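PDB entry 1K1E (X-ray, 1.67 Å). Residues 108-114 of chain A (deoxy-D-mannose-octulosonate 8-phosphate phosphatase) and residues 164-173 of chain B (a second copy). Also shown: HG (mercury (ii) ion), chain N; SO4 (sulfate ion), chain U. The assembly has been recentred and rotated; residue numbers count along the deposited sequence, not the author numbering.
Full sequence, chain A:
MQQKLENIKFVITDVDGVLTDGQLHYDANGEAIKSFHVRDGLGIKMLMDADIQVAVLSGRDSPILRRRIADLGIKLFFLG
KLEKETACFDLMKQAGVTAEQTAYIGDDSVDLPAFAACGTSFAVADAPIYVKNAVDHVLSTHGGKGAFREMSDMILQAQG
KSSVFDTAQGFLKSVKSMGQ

Chain A 108-114: DSVDLPA
Chain B 164-173: VFDTAQGFLK

This is a small, mainly apolar contact between two copies of the phosphatase, fastened by one hydrogen bond and burying 419 Å² summed over both sides.

Chain A begins extended at Asp A108 (phi/psi -142/-180). Ser A109 to Asp A111 then take helical phi/psi values, and Leu A112 to Ala A114 are helix. Backbone bonds Asp A111 N to Asp A108 O (2.8 Å) and Leu A112 N to Ser A109 O (2.9 Å) close the turn. The carboxylate of Asp A111 (chi1 m) accepts from the start of the stretch, Asp A108 N to Asp A111 OD2 at 3.0 Å. The CA-to-CB bond of Asp A111 points away from chain B, and the residue makes no contact there.

In chain B, Thr B167 is extended (-139/147) and precedes the helix 168-172. Its chi1 is p, and its side chain caps the helix: Gly B170 N donates to Thr B167 OG1 at 3.0 Å. A sulfate ion, probably from the crystallisation liquor, accepts from the free amides of the first turn, Ala B168 N to O2 at 2.7 Å and Gln B169 N to O3 at 2.6 Å.

Three CA pairs mark the register: Ser A109 with Phe B165 at 5.3 Å, Val A110 with Phe B171 at 6.8 Å, and Leu A112 with Ala B168 at 4.7 Å.

Ser A109 (chi1 m) points toward chain B. Ser A109 OG donates to Phe B165 O at 2.7 Å, the hydrogen bond of the contact. Phe B165 (chi1 p, chi2 82°) offers its carbonyl, while the end of its side chain leads away.

Phe B171 (chi1 t, chi2 76°) points toward chain A. Val A110 CA lies over one ring face, 3.8 Å from the Phe B171 ring centroid and 17° off the normal, a CH-pi contact. Val A110 (chi1 t) points away overall, yet its CG2 reaches Phe B171 CZ at 3.6 Å.

Leu A112 (m, t) and Pro A113 (C-gamma exo) both point toward chain B. Leu A112 CB packs on Ala B168 CB at 3.7 Å. Leu A112 CD1 lies against the backbone just before helix 168-172, 3.6 Å from Phe B165 O and 3.7 Å from Thr B167 C. Pro A113 CG touches Ala B168 CB at 3.7 Å and Leu B172 CD2 at 3.4 Å. The small side chain of Ala B168 therefore meets both residues, and the close CA approach fits this. Leu B172 (m, t) starts sideways, but its end comes nearer.

Ala A114 O binds the mercury ion at 2.9 Å, apart from this contact.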

# COMPACT_ATOMS: atom_id res chain seq x y z
N ASP A 108 -10.87 -11.24 11.63
CA ASP A 108 -10.40 -12.65 11.58
C ASP A 108 -10.97 -13.58 12.62
O ASP A 108 -11.80 -13.16 13.46
CB ASP A 108 -8.83 -12.66 11.65
CG ASP A 108 -8.19 -13.85 10.93
OD1 ASP A 108 -6.93 -13.92 10.94
OD2 ASP A 108 -8.95 -14.68 10.34
N SER A 109 -10.53 -14.84 12.55
CA SER A 109 -11.03 -15.89 13.45
C SER A 109 -10.96 -15.51 14.91
O SER A 109 -11.90 -15.83 15.67
CB SER A 109 -10.27 -17.21 13.21
OG SER A 109 -10.40 -17.56 11.82
N VAL A 110 -9.87 -14.85 15.29
CA VAL A 110 -9.68 -14.42 16.68
C VAL A 110 -10.85 -13.56 17.12
O VAL A 110 -11.13 -13.52 18.30
CB VAL A 110 -8.36 -13.55 16.87
CG1 VAL A 110 -7.90 -13.52 18.37
CG2 VAL A 110 -7.20 -14.10 15.99
N ASP A 111 -11.51 -12.85 16.21
CA ASP A 111 -12.60 -11.98 16.64
C ASP A 111 -13.97 -12.67 16.75
O ASP A 111 -14.93 -12.07 17.23
CB ASP A 111 -12.71 -10.81 15.67
CG ASP A 111 -11.40 -10.12 15.49
OD1 ASP A 111 -10.88 -9.66 16.51
OD2 ASP A 111 -10.88 -10.04 14.36
N LEU A 112 -14.05 -13.91 16.27
CA LEU A 112 -15.33 -14.61 16.32
C LEU A 112 -15.95 -14.59 17.76
O LEU A 112 -17.16 -14.34 17.89
CB LEU A 112 -15.15 -16.05 15.80
CG LEU A 112 -14.93 -16.03 14.27
CD1 LEU A 112 -14.67 -17.50 13.80
CD2 LEU A 112 -16.14 -15.48 13.55
N PRO A 113 -15.16 -14.85 18.82
CA PRO A 113 -15.77 -14.83 20.16
C PRO A 113 -16.15 -13.38 20.54
O PRO A 113 -17.09 -13.18 21.32
CB PRO A 113 -14.66 -15.37 21.08
CG PRO A 113 -13.75 -16.14 20.14
CD PRO A 113 -13.77 -15.30 18.86
N ALA A 114 -15.46 -12.40 19.97
CA ALA A 114 -15.74 -11.00 20.20
C ALA A 114 -17.06 -10.55 19.60
O ALA A 114 -17.82 -9.78 20.22
CB ALA A 114 -14.58 -10.10 19.68
N VAL B 164 -11.17 -24.87 13.45
CA VAL B 164 -10.15 -24.11 14.14
C VAL B 164 -10.18 -22.66 13.65
O VAL B 164 -9.80 -21.74 14.39
CB VAL B 164 -8.75 -24.77 14.01
CG1 VAL B 164 -8.92 -26.37 14.18
CG2 VAL B 164 -8.10 -24.45 12.71
N PHE B 165 -10.71 -22.43 12.44
CA PHE B 165 -10.79 -21.01 12.02
C PHE B 165 -12.21 -20.50 11.73
O PHE B 165 -12.43 -19.27 11.69
CB PHE B 165 -9.93 -20.76 10.76
CG PHE B 165 -10.34 -21.60 9.57
CD1 PHE B 165 -11.40 -21.24 8.77
CD2 PHE B 165 -9.64 -22.75 9.26
CE1 PHE B 165 -11.76 -21.98 7.67
CE2 PHE B 165 -9.97 -23.51 8.15
CZ PHE B 165 -11.06 -23.12 7.34
N ASP B 166 -13.17 -21.40 11.55
CA ASP B 166 -14.50 -20.95 11.18
C ASP B 166 -15.62 -20.90 12.19
O ASP B 166 -16.75 -20.67 11.78
CB ASP B 166 -14.98 -21.70 9.94
CG ASP B 166 -15.41 -23.13 10.23
OD1 ASP B 166 -15.68 -23.84 9.28
OD2 ASP B 166 -15.49 -23.51 11.41
N THR B 167 -15.28 -21.18 13.45
CA THR B 167 -16.22 -21.12 14.63
C THR B 167 -15.43 -20.50 15.77
O THR B 167 -14.24 -20.71 15.85
CB THR B 167 -16.63 -22.51 15.23
OG1 THR B 167 -15.49 -23.14 15.85
CG2 THR B 167 -17.23 -23.37 14.19
N ALA B 168 -16.10 -19.73 16.64
CA ALA B 168 -15.43 -19.11 17.81
C ALA B 168 -14.82 -20.14 18.79
O ALA B 168 -13.73 -19.93 19.35
CB ALA B 168 -16.43 -18.18 18.58
N GLN B 169 -15.50 -21.25 19.00
CA GLN B 169 -15.02 -22.32 19.91
C GLN B 169 -13.75 -23.11 19.55
O GLN B 169 -12.91 -23.43 20.44
CB GLN B 169 -16.12 -23.33 20.16
CG GLN B 169 -15.94 -24.06 21.51
CD GLN B 169 -17.25 -24.54 22.09
OE1 GLN B 169 -17.38 -25.72 22.51
NE2 GLN B 169 -18.25 -23.65 22.13
N GLY B 170 -13.66 -23.49 18.26
CA GLY B 170 -12.50 -24.21 17.76
C GLY B 170 -11.37 -23.24 17.95
O GLY B 170 -10.28 -23.61 18.38
N PHE B 171 -11.62 -21.97 17.68
CA PHE B 171 -10.54 -21.04 17.83
C PHE B 171 -10.01 -21.02 19.27
O PHE B 171 -8.81 -21.31 19.49
CB PHE B 171 -10.92 -19.60 17.39
CG PHE B 171 -9.75 -18.66 17.47
CD1 PHE B 171 -8.76 -18.71 16.52
CD2 PHE B 171 -9.55 -17.86 18.59
CE1 PHE B 171 -7.59 -18.00 16.68
CE2 PHE B 171 -8.39 -17.13 18.76
CZ PHE B 171 -7.40 -17.20 17.80
N LEU B 172 -10.85 -20.66 20.24
CA LEU B 172 -10.39 -20.58 21.63
C LEU B 172 -9.58 -21.83 22.06
O LEU B 172 -8.64 -21.67 22.83
CB LEU B 172 -11.58 -20.30 22.59
CG LEU B 172 -12.42 -19.07 22.16
CD1 LEU B 172 -13.59 -18.91 23.14
CD2 LEU B 172 -11.53 -17.79 22.08
N LYS B 173 -9.91 -23.03 21.53
CA LYS B 173 -9.18 -24.28 21.84
C LYS B 173 -7.78 -24.41 21.23
O LYS B 173 -7.17 -25.48 21.34
CB LYS B 173 -9.94 -25.54 21.34
CG LYS B 173 -11.41 -25.61 21.67
CD LYS B 173 -12.03 -26.62 20.66
CE LYS B 173 -13.34 -27.14 21.10
NZ LYS B 173 -14.35 -26.10 21.09
HG HG N . -17.23 -7.58 22.00
S SO4 U . -19.17 -20.83 17.36
O1 SO4 U . -19.88 -21.97 16.72
O2 SO4 U . -18.78 -19.92 16.26
O3 SO4 U . -17.96 -21.31 18.12
O4 SO4 U . -20.10 -20.16 18.31